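PDB 4YWO: mercuric reductase from Metallosphaera sedula, which probably reduces mercuric ion to elemental mercury with NADPH as the electron donor, working as a homodimer with bound FAD. Local coordinates for residues L149-I153 against P154-K158; Q204-V208 against L209-W213; P269-D272 against L273-N277; E412-G415 against E416-L419; F423-V427 against H428-D432. One frame throughout, in Å; residues are numbered along the deposited sequence.

Interaction 1: residues L149-I153 against P154-K158; sequences LIPRI and PGLDK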
loop_
_atom_site.group_PDB
_atom_site.type_symbol
_atom_site.label_atom_id
_atom_site.label_comp_id
_atom_site.label_asym_id
_atom_site.label_seq_id
_atom_site.Cartn_x
_atom_site.Cartn_y
_atom_site.Cartn_z
ATOM N N LEU A 149 -26.911 -14.915 8.139
ATOM C CA LEU A 149 -28.290 -14.582 8.030
ATOM C C LEU A 149 -28.870 -15.510 6.962
ATOM O O LEU A 149 -28.373 -15.540 5.806
ATOM C CB LEU A 149 -28.472 -13.119 7.679
ATOM C CG LEU A 149 -29.866 -12.538 7.541
ATOM C CD1 LEU A 149 -30.587 -12.765 8.865
ATOM C CD2 LEU A 149 -29.753 -11.072 7.165
ATOM N N ILE A 150 -29.897 -16.285 7.365
ATOM C CA ILE A 150 -30.556 -17.280 6.491
ATOM C C ILE A 150 -31.942 -16.703 6.103
ATOM O O ILE A 150 -32.836 -16.598 6.979
ATOM C CB ILE A 150 -30.797 -18.602 7.194
ATOM C CG1 ILE A 150 -29.557 -19.111 7.921
ATOM C CG2 ILE A 150 -31.412 -19.608 6.221
ATOM C CD1 ILE A 150 -28.323 -19.115 7.058
ATOM N N PRO A 151 -32.115 -16.307 4.837
ATOM C CA PRO A 151 -33.367 -15.675 4.435
ATOM C C PRO A 151 -34.500 -16.726 4.472
ATOM O O PRO A 151 -34.240 -17.947 4.367
ATOM C CB PRO A 151 -33.070 -15.123 3.042
ATOM C CG PRO A 151 -31.942 -15.929 2.534
ATOM C CD PRO A 151 -31.172 -16.493 3.711
ATOM N N ARG A 152 -35.731 -16.247 4.638
ATOM C CA ARG A 152 -36.901 -17.148 4.660
ATOM C C ARG A 152 -37.334 -17.284 3.228
ATOM O O ARG A 152 -37.975 -16.395 2.692
ATOM C CB ARG A 152 -38.028 -16.565 5.537
ATOM C CG ARG A 152 -37.544 -15.792 6.753
ATOM C CD ARG A 152 -38.620 -15.499 7.804
ATOM N NE ARG A 152 -39.327 -16.726 8.197
ATOM C CZ ARG A 152 -40.480 -17.149 7.673
ATOM N NH1 ARG A 152 -41.117 -16.446 6.731
ATOM N NH2 ARG A 152 -41.002 -18.290 8.094
ATOM N N ILE A 153 -36.893 -18.340 2.565
ATOM C CA ILE A 153 -37.192 -18.598 1.155
ATOM C C ILE A 153 -37.742 -20.022 1.117
ATOM O O ILE A 153 -37.115 -20.937 1.547
ATOM C CB ILE A 153 -35.928 -18.577 0.260
ATOM C CG1 ILE A 153 -35.345 -17.174 0.236
ATOM C CG2 ILE A 153 -36.252 -19.024 -1.160
ATOM C CD1 ILE A 153 -34.037 -17.102 -0.550
ATOM N N PRO A 154 -38.951 -20.199 0.586
ATOM C CA PRO A 154 -39.491 -21.540 0.477
ATOM C C PRO A 154 -38.577 -22.494 -0.261
ATOM O O PRO A 154 -38.117 -22.222 -1.404
ATOM C CB PRO A 154 -40.829 -21.341 -0.298
ATOM C CG PRO A 154 -41.127 -19.918 -0.185
ATOM C CD PRO A 154 -39.868 -19.145 0.128
ATOM N N GLY A 155 -38.344 -23.649 0.362
ATOM C CA GLY A 155 -37.653 -24.751 -0.240
ATOM C C GLY A 155 -36.133 -24.774 0.083
ATOM O O GLY A 155 -35.466 -25.773 -0.114
ATOM N N LEU A 156 -35.623 -23.633 0.531
ATOM C CA LEU A 156 -34.176 -23.445 0.781
ATOM C C LEU A 156 -33.633 -24.336 1.846
ATOM O O LEU A 156 -32.582 -24.972 1.672
ATOM C CB LEU A 156 -33.890 -21.977 1.142
ATOM C CG LEU A 156 -32.386 -21.681 1.444
ATOM C CD1 LEU A 156 -31.602 -21.877 0.175
ATOM C CD2 LEU A 156 -32.223 -20.249 1.990
ATOM N N ASP A 157 -34.330 -24.485 2.961
ATOM C CA ASP A 157 -33.810 -25.352 3.974
ATOM C C ASP A 157 -33.847 -26.790 3.561
ATOM O O ASP A 157 -32.936 -27.513 3.834
ATOM C CB ASP A 157 -34.522 -25.117 5.288
ATOM C CG ASP A 157 -34.356 -23.682 5.763
ATOM O OD1 ASP A 157 -33.258 -23.307 6.257
ATOM O OD2 ASP A 157 -35.307 -22.901 5.583
ATOM N N LYS A 158 -34.861 -27.209 2.823
ATOM C CA LYS A 158 -34.968 -28.601 2.412
ATOM C C LYS A 158 -33.960 -28.963 1.329
ATOM O O LYS A 158 -33.343 -30.015 1.355
ATOM C CB LYS A 158 -36.427 -28.854 1.945
ATOM C CG LYS A 158 -36.678 -30.088 1.080
ATOM C CD LYS A 158 -38.182 -30.466 1.050
ATOM C CE LYS A 158 -39.126 -29.330 0.600
ATOM N NZ LYS A 158 -38.768 -28.805 -0.746
HETATM O O HOH W 1 -35.166 -20.516 4.900
HETATM O O HOH W 2 -36.754 -22.620 3.600
#

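Interaction 2: residues Q204-V208 against L209-W213; sequences QRSPV and LIPDW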
loop_
_atom_site.group_PDB
_atom_site.type_symbol
_atom_site.label_atom_id
_atom_site.label_comp_id
_atom_site.label_asym_id
_atom_site.label_seq_id
_atom_site.Cartn_x
_atom_site.Cartn_y
_atom_site.Cartn_z
ATOM N N GLN A 204 -28.795 -10.653 -6.950
ATOM C CA GLN A 204 -28.805 -9.494 -6.071
ATOM C C GLN A 204 -30.181 -8.822 -6.154
ATOM O O GLN A 204 -30.571 -8.477 -7.269
ATOM C CB GLN A 204 -27.718 -8.543 -6.548
ATOM C CG GLN A 204 -27.716 -7.146 -5.936
ATOM C CD GLN A 204 -27.458 -7.051 -4.475
ATOM O OE1 GLN A 204 -27.756 -7.976 -3.680
ATOM N NE2 GLN A 204 -26.978 -5.878 -4.030
ATOM N N ARG A 205 -30.785 -8.546 -5.014
ATOM C CA ARG A 205 -32.127 -7.902 -5.015
ATOM C C ARG A 205 -32.066 -6.448 -5.405
ATOM O O ARG A 205 -32.847 -5.979 -6.234
ATOM C CB ARG A 205 -32.796 -8.084 -3.687
ATOM C CG ARG A 205 -34.233 -7.553 -3.549
ATOM C CD ARG A 205 -34.517 -7.666 -2.037
ATOM N NE ARG A 205 -35.920 -7.658 -1.639
ATOM C CZ ARG A 205 -36.772 -8.681 -1.784
ATOM N NH1 ARG A 205 -36.404 -9.836 -2.357
ATOM N NH2 ARG A 205 -38.026 -8.542 -1.360
ATOM N N SER A 206 -31.197 -5.673 -4.752
ATOM C CA SER A 206 -31.061 -4.254 -5.092
ATOM C C SER A 206 -30.651 -4.165 -6.565
ATOM O O SER A 206 -30.187 -5.170 -7.092
ATOM C CB SER A 206 -30.032 -3.623 -4.150
ATOM O OG SER A 206 -30.441 -3.847 -2.798
ATOM N N PRO A 207 -30.850 -3.008 -7.268
ATOM C CA PRO A 207 -30.493 -2.761 -8.644
ATOM C C PRO A 207 -29.011 -2.706 -8.966
ATOM O O PRO A 207 -28.658 -2.751 -10.105
ATOM C CB PRO A 207 -31.056 -1.344 -8.929
ATOM C CG PRO A 207 -31.942 -1.066 -7.793
ATOM C CD PRO A 207 -31.511 -1.855 -6.616
ATOM N N VAL A 208 -28.179 -2.616 -7.909
ATOM C CA VAL A 208 -26.727 -2.611 -8.117
ATOM C C VAL A 208 -26.088 -3.445 -7.003
ATOM O O VAL A 208 -26.665 -3.696 -5.973
ATOM C CB VAL A 208 -26.139 -1.175 -8.079
ATOM C CG1 VAL A 208 -26.706 -0.351 -9.213
ATOM C CG2 VAL A 208 -26.353 -0.510 -6.737
ATOM N N LEU A 209 -24.872 -3.880 -7.326
ATOM C CA LEU A 209 -24.013 -4.491 -6.311
ATOM C C LEU A 209 -23.561 -3.439 -5.303
ATOM O O LEU A 209 -23.430 -2.256 -5.664
ATOM C CB LEU A 209 -22.839 -5.053 -7.002
ATOM C CG LEU A 209 -23.068 -6.205 -8.035
ATOM C CD1 LEU A 209 -21.800 -6.595 -8.707
ATOM C CD2 LEU A 209 -23.731 -7.415 -7.382
ATOM N N ILE A 210 -23.196 -3.865 -4.094
ATOM C CA ILE A 210 -22.714 -3.005 -3.052
ATOM C C ILE A 210 -23.354 -1.643 -3.026
ATOM O O ILE A 210 -22.768 -0.552 -3.129
ATOM C CB ILE A 210 -21.128 -2.877 -3.024
ATOM C CG1 ILE A 210 -20.584 -2.439 -4.346
ATOM C CG2 ILE A 210 -20.497 -4.178 -2.551
ATOM C CD1 ILE A 210 -19.039 -2.236 -4.345
ATOM N N PRO A 211 -24.688 -1.642 -2.774
ATOM C CA PRO A 211 -25.414 -0.359 -2.938
ATOM C C PRO A 211 -25.196 0.632 -1.863
ATOM O O PRO A 211 -25.567 1.774 -2.015
ATOM C CB PRO A 211 -26.915 -0.857 -2.880
ATOM C CG PRO A 211 -26.860 -2.087 -2.099
ATOM C CD PRO A 211 -25.596 -2.782 -2.562
ATOM N N ASP A 212 -24.512 0.293 -0.788
ATOM C CA ASP A 212 -24.138 1.318 0.186
ATOM C C ASP A 212 -22.717 1.912 -0.012
ATOM O O ASP A 212 -22.301 2.742 0.789
ATOM C CB ASP A 212 -24.271 0.725 1.550
ATOM C CG ASP A 212 -25.801 0.425 1.902
ATOM O OD1 ASP A 212 -26.693 1.065 1.282
ATOM O OD2 ASP A 212 -26.111 -0.409 2.760
ATOM N N TRP A 213 -22.065 1.511 -1.049
ATOM C CA TRP A 213 -20.801 2.136 -1.487
ATOM C C TRP A 213 -21.059 3.289 -2.437
ATOM O O TRP A 213 -22.213 3.543 -2.890
ATOM C CB TRP A 213 -19.919 1.063 -2.148
ATOM C CG TRP A 213 -19.345 0.053 -1.228
ATOM C CD1 TRP A 213 -20.019 -0.779 -0.404
ATOM C CD2 TRP A 213 -17.944 -0.164 -0.985
ATOM N NE1 TRP A 213 -19.109 -1.502 0.374
ATOM C CE2 TRP A 213 -17.833 -1.173 -0.036
ATOM C CE3 TRP A 213 -16.787 0.320 -1.563
ATOM C CZ2 TRP A 213 -16.557 -1.619 0.443
ATOM C CZ3 TRP A 213 -15.502 -0.139 -1.031
ATOM C CH2 TRP A 213 -15.449 -1.100 -0.116
#

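Interaction 3: residues P269-D272 against L273-N277; sequences PNVD and LGLEN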
loop_
_atom_site.group_PDB
_atom_site.type_symbol
_atom_site.label_atom_id
_atom_site.label_comp_id
_atom_site.label_asym_id
_atom_site.label_seq_id
_atom_site.Cartn_x
_atom_site.Cartn_y
_atom_site.Cartn_z
ATOM N N PRO A 269 -26.387 -10.553 14.350
ATOM C CA PRO A 269 -25.680 -10.608 15.614
ATOM C C PRO A 269 -26.161 -11.720 16.506
ATOM O O PRO A 269 -27.344 -12.052 16.540
ATOM C CB PRO A 269 -26.052 -9.271 16.231
ATOM C CG PRO A 269 -26.216 -8.320 15.065
ATOM C CD PRO A 269 -26.815 -9.174 14.029
ATOM N N ASN A 270 -25.239 -12.286 17.255
ATOM C CA ASN A 270 -25.522 -13.404 18.201
ATOM C C ASN A 270 -26.019 -12.843 19.525
ATOM O O ASN A 270 -25.271 -12.642 20.406
ATOM C CB ASN A 270 -24.280 -14.223 18.412
ATOM C CG ASN A 270 -23.913 -15.088 17.178
ATOM O OD1 ASN A 270 -24.812 -15.480 16.393
ATOM N ND2 ASN A 270 -22.609 -15.370 17.004
ATOM N N VAL A 271 -27.337 -12.637 19.628
ATOM C CA VAL A 271 -27.916 -11.931 20.751
ATOM C C VAL A 271 -28.919 -12.825 21.528
ATOM O O VAL A 271 -29.630 -12.303 22.356
ATOM C CB VAL A 271 -28.569 -10.584 20.359
ATOM C CG1 VAL A 271 -27.547 -9.614 19.818
ATOM C CG2 VAL A 271 -29.688 -10.754 19.334
ATOM N N ASP A 272 -28.868 -14.089 21.304
ATOM C CA ASP A 272 -29.719 -15.060 22.056
ATOM C C ASP A 272 -29.007 -15.432 23.370
ATOM O O ASP A 272 -28.423 -16.515 23.513
ATOM C CB ASP A 272 -30.012 -16.262 21.161
ATOM C CG ASP A 272 -30.963 -17.279 21.860
ATOM O OD1 ASP A 272 -31.557 -16.916 22.903
ATOM O OD2 ASP A 272 -31.025 -18.439 21.436
ATOM N N LEU A 273 -29.014 -14.485 24.293
ATOM C CA LEU A 273 -28.153 -14.478 25.464
ATOM C C LEU A 273 -28.881 -14.198 26.752
ATOM O O LEU A 273 -28.261 -13.882 27.781
ATOM C CB LEU A 273 -27.067 -13.317 25.344
ATOM C CG LEU A 273 -26.193 -13.340 24.104
ATOM C CD1 LEU A 273 -25.292 -12.133 24.033
ATOM C CD2 LEU A 273 -25.348 -14.624 24.080
ATOM N N GLY A 274 -30.231 -14.248 26.716
ATOM C CA GLY A 274 -30.938 -13.816 27.917
ATOM C C GLY A 274 -30.822 -12.363 28.308
ATOM O O GLY A 274 -30.833 -12.013 29.460
ATOM N N LEU A 275 -30.651 -11.489 27.314
ATOM C CA LEU A 275 -30.371 -10.099 27.550
ATOM C C LEU A 275 -31.401 -9.377 28.409
ATOM O O LEU A 275 -31.024 -8.514 29.190
ATOM C CB LEU A 275 -30.169 -9.358 26.202
ATOM C CG LEU A 275 -28.994 -9.840 25.394
ATOM C CD1 LEU A 275 -28.960 -9.118 24.055
ATOM C CD2 LEU A 275 -27.686 -9.659 26.094
ATOM N N GLU A 276 -32.662 -9.772 28.260
ATOM C CA GLU A 276 -33.733 -9.190 29.034
ATOM C C GLU A 276 -33.520 -9.439 30.557
ATOM O O GLU A 276 -33.961 -8.664 31.376
ATOM C CB GLU A 276 -35.100 -9.710 28.513
ATOM C CG GLU A 276 -35.326 -11.199 28.799
ATOM C CD GLU A 276 -34.722 -12.178 27.796
ATOM O OE1 GLU A 276 -33.926 -11.801 26.875
ATOM O OE2 GLU A 276 -35.047 -13.405 27.872
ATOM N N ASN A 277 -32.799 -10.494 30.956
ATOM C CA ASN A 277 -32.504 -10.712 32.329
ATOM C C ASN A 277 -31.506 -9.779 32.945
ATOM O O ASN A 277 -31.306 -9.700 34.186
ATOM C CB ASN A 277 -32.065 -12.199 32.560
ATOM C CG ASN A 277 -33.095 -13.255 32.163
ATOM O OD1 ASN A 277 -32.767 -14.325 31.611
ATOM N ND2 ASN A 277 -34.376 -12.925 32.363
HETATM O O HOH W 3 -31.528 -12.064 24.537
HETATM O O HOH W 4 -32.265 -14.903 24.709
#

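Interaction 4: residues E412-G415 against E416-L419; sequences EMIG and EAAL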
loop_
_atom_site.group_PDB
_atom_site.type_symbol
_atom_site.label_atom_id
_atom_site.label_comp_id
_atom_site.label_asym_id
_atom_site.label_seq_id
_atom_site.Cartn_x
_atom_site.Cartn_y
_atom_site.Cartn_z
ATOM N N GLU A 412 -3.713 -1.295 0.580
ATOM C CA GLU A 412 -2.433 -0.945 1.217
ATOM C C GLU A 412 -2.322 0.548 1.426
ATOM O O GLU A 412 -1.452 0.959 2.193
ATOM C CB GLU A 412 -1.231 -1.506 0.460
ATOM C CG GLU A 412 -1.182 -3.019 0.404
ATOM C CD GLU A 412 -1.032 -3.724 1.785
ATOM O OE1 GLU A 412 -0.740 -2.951 2.740
ATOM O OE2 GLU A 412 -1.335 -4.961 1.945
ATOM N N MET A 413 -3.063 1.348 0.670
ATOM C CA MET A 413 -3.052 2.810 0.802
ATOM C C MET A 413 -4.202 3.355 1.646
ATOM O O MET A 413 -4.182 4.520 2.029
ATOM C CB MET A 413 -3.108 3.527 -0.545
ATOM C CG MET A 413 -4.470 3.596 -1.170
ATOM S SD MET A 413 -4.283 4.311 -2.843
ATOM C CE MET A 413 -5.981 4.679 -3.285
ATOM N N ILE A 414 -5.189 2.546 2.004
ATOM C CA ILE A 414 -6.383 3.065 2.674
ATOM C C ILE A 414 -6.032 3.429 4.090
ATOM O O ILE A 414 -6.673 4.313 4.672
ATOM C CB ILE A 414 -7.583 2.111 2.556
ATOM C CG1 ILE A 414 -8.934 2.868 2.641
ATOM C CG2 ILE A 414 -7.517 0.956 3.561
ATOM C CD1 ILE A 414 -9.189 3.786 1.502
ATOM N N GLY A 415 -4.931 2.881 4.673
ATOM C CA GLY A 415 -4.558 3.311 5.979
ATOM C C GLY A 415 -3.952 4.729 5.965
ATOM O O GLY A 415 -4.138 5.458 6.959
ATOM N N GLU A 416 -3.275 5.103 4.895
ATOM C CA GLU A 416 -2.886 6.514 4.760
ATOM C C GLU A 416 -4.082 7.418 4.777
ATOM O O GLU A 416 -4.066 8.485 5.466
ATOM C CB GLU A 416 -2.032 6.730 3.532
ATOM C CG GLU A 416 -1.579 8.137 3.311
ATOM C CD GLU A 416 -0.734 8.446 2.079
ATOM O OE1 GLU A 416 -0.167 7.514 1.428
ATOM O OE2 GLU A 416 -0.724 9.661 1.661
ATOM N N ALA A 417 -5.135 7.035 4.074
ATOM C CA ALA A 417 -6.364 7.832 4.079
ATOM C C ALA A 417 -7.026 7.881 5.445
ATOM O O ALA A 417 -7.448 8.973 5.844
ATOM C CB ALA A 417 -7.353 7.307 3.018
ATOM N N ALA A 418 -7.065 6.732 6.142
ATOM C CA ALA A 418 -7.578 6.754 7.504
ATOM C C ALA A 418 -6.829 7.690 8.433
ATOM O O ALA A 418 -7.424 8.451 9.191
ATOM C CB ALA A 418 -7.590 5.364 8.046
ATOM N N LEU A 419 -5.509 7.697 8.327
ATOM C CA LEU A 419 -4.700 8.536 9.186
ATOM C C LEU A 419 -4.942 9.978 8.827
ATOM O O LEU A 419 -5.087 10.852 9.737
ATOM C CB LEU A 419 -3.237 8.137 9.024
ATOM C CG LEU A 419 -2.255 8.763 9.994
ATOM C CD1 LEU A 419 -2.510 8.274 11.397
ATOM C CD2 LEU A 419 -0.797 8.482 9.594
HETATM O O HOH W 5 -1.656 2.631 4.259
#

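Interaction 5: residues F423-V427 against H428-D432; sequences FGATV and HDLID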
loop_
_atom_site.group_PDB
_atom_site.type_symbol
_atom_site.label_atom_id
_atom_site.label_comp_id
_atom_site.label_asym_id
_atom_site.label_seq_id
_atom_site.Cartn_x
_atom_site.Cartn_y
_atom_site.Cartn_z
ATOM N N PHE A 423 -6.383 12.940 11.430
ATOM C CA PHE A 423 -5.641 14.164 11.664
ATOM C C PHE A 423 -6.380 15.399 11.149
ATOM O O PHE A 423 -5.863 16.512 11.292
ATOM C CB PHE A 423 -4.238 14.042 11.088
ATOM C CG PHE A 423 -3.233 13.396 12.110
ATOM C CD1 PHE A 423 -2.587 14.217 13.044
ATOM C CD2 PHE A 423 -3.111 12.084 12.266
ATOM C CE1 PHE A 423 -1.712 13.678 13.979
ATOM C CE2 PHE A 423 -2.177 11.537 13.156
ATOM C CZ PHE A 423 -1.540 12.337 14.043
ATOM N N GLY A 424 -7.510 15.218 10.471
ATOM C CA GLY A 424 -8.194 16.368 9.831
ATOM C C GLY A 424 -7.356 16.992 8.747
ATOM O O GLY A 424 -7.385 18.209 8.551
ATOM N N ALA A 425 -6.594 16.210 7.967
ATOM C CA ALA A 425 -5.733 16.710 6.972
ATOM C C ALA A 425 -6.539 17.463 5.879
ATOM O O ALA A 425 -7.664 17.060 5.565
ATOM C CB ALA A 425 -4.905 15.653 6.268
ATOM N N THR A 426 -5.930 18.503 5.347
ATOM C CA THR A 426 -6.553 19.190 4.245
ATOM C C THR A 426 -5.946 18.613 2.975
ATOM O O THR A 426 -4.839 17.974 2.916
ATOM C CB THR A 426 -6.282 20.700 4.349
ATOM O OG1 THR A 426 -4.877 20.916 4.186
ATOM C CG2 THR A 426 -6.719 21.225 5.680
ATOM N N VAL A 427 -6.507 19.003 1.818
ATOM C CA VAL A 427 -5.842 18.699 0.576
ATOM C C VAL A 427 -4.424 19.294 0.474
ATOM O O VAL A 427 -3.522 18.657 -0.011
ATOM C CB VAL A 427 -6.683 18.957 -0.722
ATOM C CG1 VAL A 427 -8.058 18.293 -0.652
ATOM C CG2 VAL A 427 -6.738 20.407 -0.979
ATOM N N HIS A 428 -4.186 20.498 1.020
ATOM C CA HIS A 428 -2.794 21.024 0.954
ATOM C C HIS A 428 -1.872 20.226 1.729
ATOM O O HIS A 428 -0.744 20.119 1.351
ATOM C CB HIS A 428 -2.789 22.467 1.494
ATOM C CG HIS A 428 -3.499 23.411 0.569
ATOM N ND1 HIS A 428 -4.816 23.792 0.757
ATOM C CD2 HIS A 428 -3.110 23.968 -0.604
ATOM C CE1 HIS A 428 -5.190 24.585 -0.235
ATOM N NE2 HIS A 428 -4.168 24.717 -1.063
ATOM N N ASP A 429 -2.322 19.620 2.809
ATOM C CA ASP A 429 -1.468 18.722 3.629
ATOM C C ASP A 429 -1.009 17.535 2.787
ATOM O O ASP A 429 0.152 17.149 2.829
ATOM C CB ASP A 429 -2.144 18.161 4.881
ATOM C CG ASP A 429 -2.463 19.241 5.967
ATOM O OD1 ASP A 429 -1.592 20.150 6.093
ATOM O OD2 ASP A 429 -3.463 19.058 6.718
ATOM N N LEU A 430 -1.886 16.997 2.014
ATOM C CA LEU A 430 -1.481 15.912 1.125
ATOM C C LEU A 430 -0.579 16.383 0.015
ATOM O O LEU A 430 0.391 15.727 -0.356
ATOM C CB LEU A 430 -2.691 15.196 0.575
ATOM C CG LEU A 430 -3.254 14.036 1.327
ATOM C CD1 LEU A 430 -2.233 12.901 1.434
ATOM C CD2 LEU A 430 -3.639 14.440 2.733
ATOM N N ILE A 431 -0.917 17.506 -0.617
ATOM C CA ILE A 431 -0.056 18.067 -1.622
ATOM C C ILE A 431 1.375 18.305 -1.156
ATOM O O ILE A 431 2.343 18.056 -1.919
ATOM C CB ILE A 431 -0.721 19.329 -2.213
ATOM C CG1 ILE A 431 -2.016 18.867 -2.872
ATOM C CG2 ILE A 431 0.196 20.006 -3.235
ATOM C CD1 ILE A 431 -2.939 19.992 -3.226
ATOM N N ASP A 432 1.485 18.738 0.118
ATOM C CA ASP A 432 2.794 19.029 0.724
ATOM C C ASP A 432 3.614 17.800 1.133
ATOM O O ASP A 432 4.784 17.919 1.498
ATOM C CB ASP A 432 2.607 19.919 1.938
ATOM C CG ASP A 432 2.277 21.352 1.580
ATOM O OD1 ASP A 432 2.445 21.733 0.397
ATOM O OD2 ASP A 432 1.862 22.092 2.546
#

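Interaction 1: residues L149-I153 against P154-K158
Ile153 and Leu156 close a type II beta turn, a local surface contact that leads the loop after strand 146-148 into helix 156-159. The evidence for the turn is the backbone bond from Leu156 N to Ile153 O (3.2 Å, N-H...O angle 162°), with the nitrogen above the carbonyl plane. Pro154 and Gly155 form the corners. At Gly155 phi is 95°, where a CB would press on the preceding carbonyl oxygen; the same glycine is the N-cap of the helix. Apolar contacts accompany the turn. Ile153 CB lies 4.1 Å from Leu156 CB. Leu156 CG stands opposite its own nitrogen (chi1 179°), which turns the branch back along the incoming chain: CD2 comes 4.3 Å from Pro151 CD and 4.4 Å from Ile150 CG2. Ile150 and Leu156 also pack on Phe161, and Ile153 on Val238 and Val241, so the turn rests on strand 238-243. On the polar side two waters lie within bonding distance of Asp157 OD2. One is 2.8 Å from Pro151 O. The other lies 2.7 Å from Ile153 O and accepts from Asp157 N at 3.1 Å; Ile153 O is therefore held by a peptide N-H and probably by a water. Asp157 OD1 lies 4.1 Å from Ile150 CG2, the two side chains passing aslant.

Interaction 2: residues Q204-V208 against L209-W213
Gln204 and Pro211 approach from opposite directions, and NE2 of the Gln204 amide meets the proline ring at Pro211 CD, 3.7 Å away. The glutamine chain starts out extended and then bends at chi2 (64°), which swings the amide over the loop that follows strand 199-203 of the four-stranded parallel sheet, in the pyridine nucleotide-disulphide oxidoreductase region, and leads to helix 215-227. There NE2 donates to Val208 O (2.9 Å, N-H...O angle 169°). The acceptor lies in the plane of the amide, while the donor is tilted 23° from the plane of the carbonyl. Pro211 CD is also 3.7 Å from Val208 O, so one ring carbon sits against both partners of this bond. Further round the ring, Pro211 CB packs against Val208 CG2 (3.9 Å). Leu209 CD2 lies 4.2 Å from Gln204 CB, at the aliphatic base of the side chain, and the leucine also packs on Leu187 and Ala221. Beyond the proline, a type I turn from Ile210 to Trp213 closes with Trp213 N on Ile210 O (3.0 Å). Ile210 CD1 lies over one face of the indole, near its rim; Trp213 also makes a cation-pi contact with Arg353, and Asp212 a salt bridge with Arg183. The chemistry implies a loop braced from within: the buried Gln204 amide donates to Val208 O, and Pro211 CD and Leu209 CA lie beside the amide nitrogen of this nearly straight bond.

Interaction 3: residues P269-D272 against L273-N277
Val271 and Leu273 are joined by a backbone bond that is weak by its angle: Leu273 N reaches Val271 O at 3.0 Å, but the N-H...O angle is 123°. That bent geometry is the mark of the inverse gamma turn centred on Asp272. Asn270 is the centre of another, so the chain leaving strand 267-269 makes two tight bends in quick succession. Water supplies the longer links. One molecule donates to Val271 O (2.9 Å) and accepts from Leu275 N (3.0 Å), giving Val271 O a second partner. Another donates to Asp272 OD1 (2.8 Å) and accepts from Gly274 N (2.9 Å). The Asp272 carboxylate carries a charged bond too, a salt bridge from OD1 to Arg121, while Asn270 OD1 is held by Ser147. Apolar contacts form the third group. Leu275 CG points opposite its carbonyl carbon (chi1 -63°), and CD1 at the branch end lies 4.0 Å from Val271 CB; both residues meet Leu282 as well. Leu273 heads elsewhere, its CD1 passing 3.7 Å from Asn270 O and its side chain packing on Ile142 of strand 139-142 and on Thr144 in the loop after it. The Leu273 side chain comes to about 3 Å, nearest atoms, from the bound flavin-adenine dinucleotide. Two inverse gamma turns in succession thus precede Leu273, a residue of the FAD pocket of this pyridine nucleotide-disulfide oxidoreductase.

Interaction 4: residues E412-G415 against E416-L419
Ile414 to Ala418 and Gly415 to Leu419 are regular helical steps, their backbone bonds measuring 2.9 Å from Ala418 N to Ile414 O and 3.0 Å from Leu419 N to Gly415 O. The preceding step, Ala417 N to Met413 O, is long and weak at 3.4 Å, close to where the helix begins. One residue earlier a water stands in: it donates to Glu412 O (2.7 Å) and accepts weakly from Glu416 N. Side-chain contact across the turn is slight. Ala417 CB meets Ile414 CD1 at 4.3 Å, Ala418 CB lies 3.6 Å from Gly415 O, and Glu416 CB lies 3.4 Å from Met413 O. The Glu416 chain runs straight out (chi1 -180°, chi2 -179°), which carries its carboxylate well clear of the helix, where OE2 bonds to His435 NE2; because this group is buried, that partner would help offset the cost of its burial. Across the dimer, the two carboxylate oxygens of Glu412 accept from the backbone nitrogens of Ala441 and Ile440 of the second subunit, and Glu416 packs on Gly415 of that subunit. Helix 414-422 is thereby set between the subunit interface and the antiparallel sheet of the dimerisation domain, with Ile414, Ala417 and Ala418 on Val354 of strand 350-355, Met413 and Ala417 on strand 399-407, and Met413 and Glu416 against helix 442-449.

Interaction 5: residues F423-V427 against H428-D432
Thr426 OG1 lies at the edge of the His428 imidazole, near the ring plane, and 3.7 Å from His428 CB. The other flat group of the contact is the Asp429 carboxylate. Thr426 N approaches OD2 from above its plane, 39° out of it, yet donates along a nearly straight bond of 2.9 Å with an N-H...O angle of 165°. Ala425 CA touches the same oxygen at 3.3 Å. Thr426 answers with its own side chain. Its hydroxyl is placed between the backbone N and the carbonyl carbon (chi1 65°), and OG1 accepts from Asp429 N at 3.2 Å. Regular helix bonds follow, Leu430 N to Thr426 O (3.2 Å) and Ile431 N to Val427 O (2.9 Å). Ala425 CB meets Leu430 CD2 at 3.9 Å, and toward helix 442-449 Val427, Leu430 and Ile431 share Ala448. The Phe423 ring meets Phe423 of the second subunit, and Asp432 makes a salt bridge to Arg319 of that subunit. Reciprocal side-chain-to-backbone bonds between Thr426 and Asp429 define a capping box at the start of helix 427-431; just before it, Gly424 ends helix 414-422 in a Schellman motif.

In the fold
Following the chain from the N terminus, the five contacts lie in series; each is a local closure, and none nests in or crosses another. Interaction 1 starts helix 156-159 on the surface; interaction 2 shapes the connection to helix 215-227 from the end of strand 199-203, in the four-stranded parallel sheet. Interaction 3 follows strand 267-269 and brings the chain to the FAD pocket. These three all belong to the pyridine nucleotide-disulphide oxidoreductase part of the chain but do not touch. Interactions 4 and 5 belong to the dimerisation domain: consecutive helices 414-422 and 427-431 meet where Glu416 OE2 lies 3.6 Å from Leu430 CD1, and both contacts reach the second subunit. Interactions 1 and 4, centres about 39 Å apart, lie on opposite sides of the chain's centre.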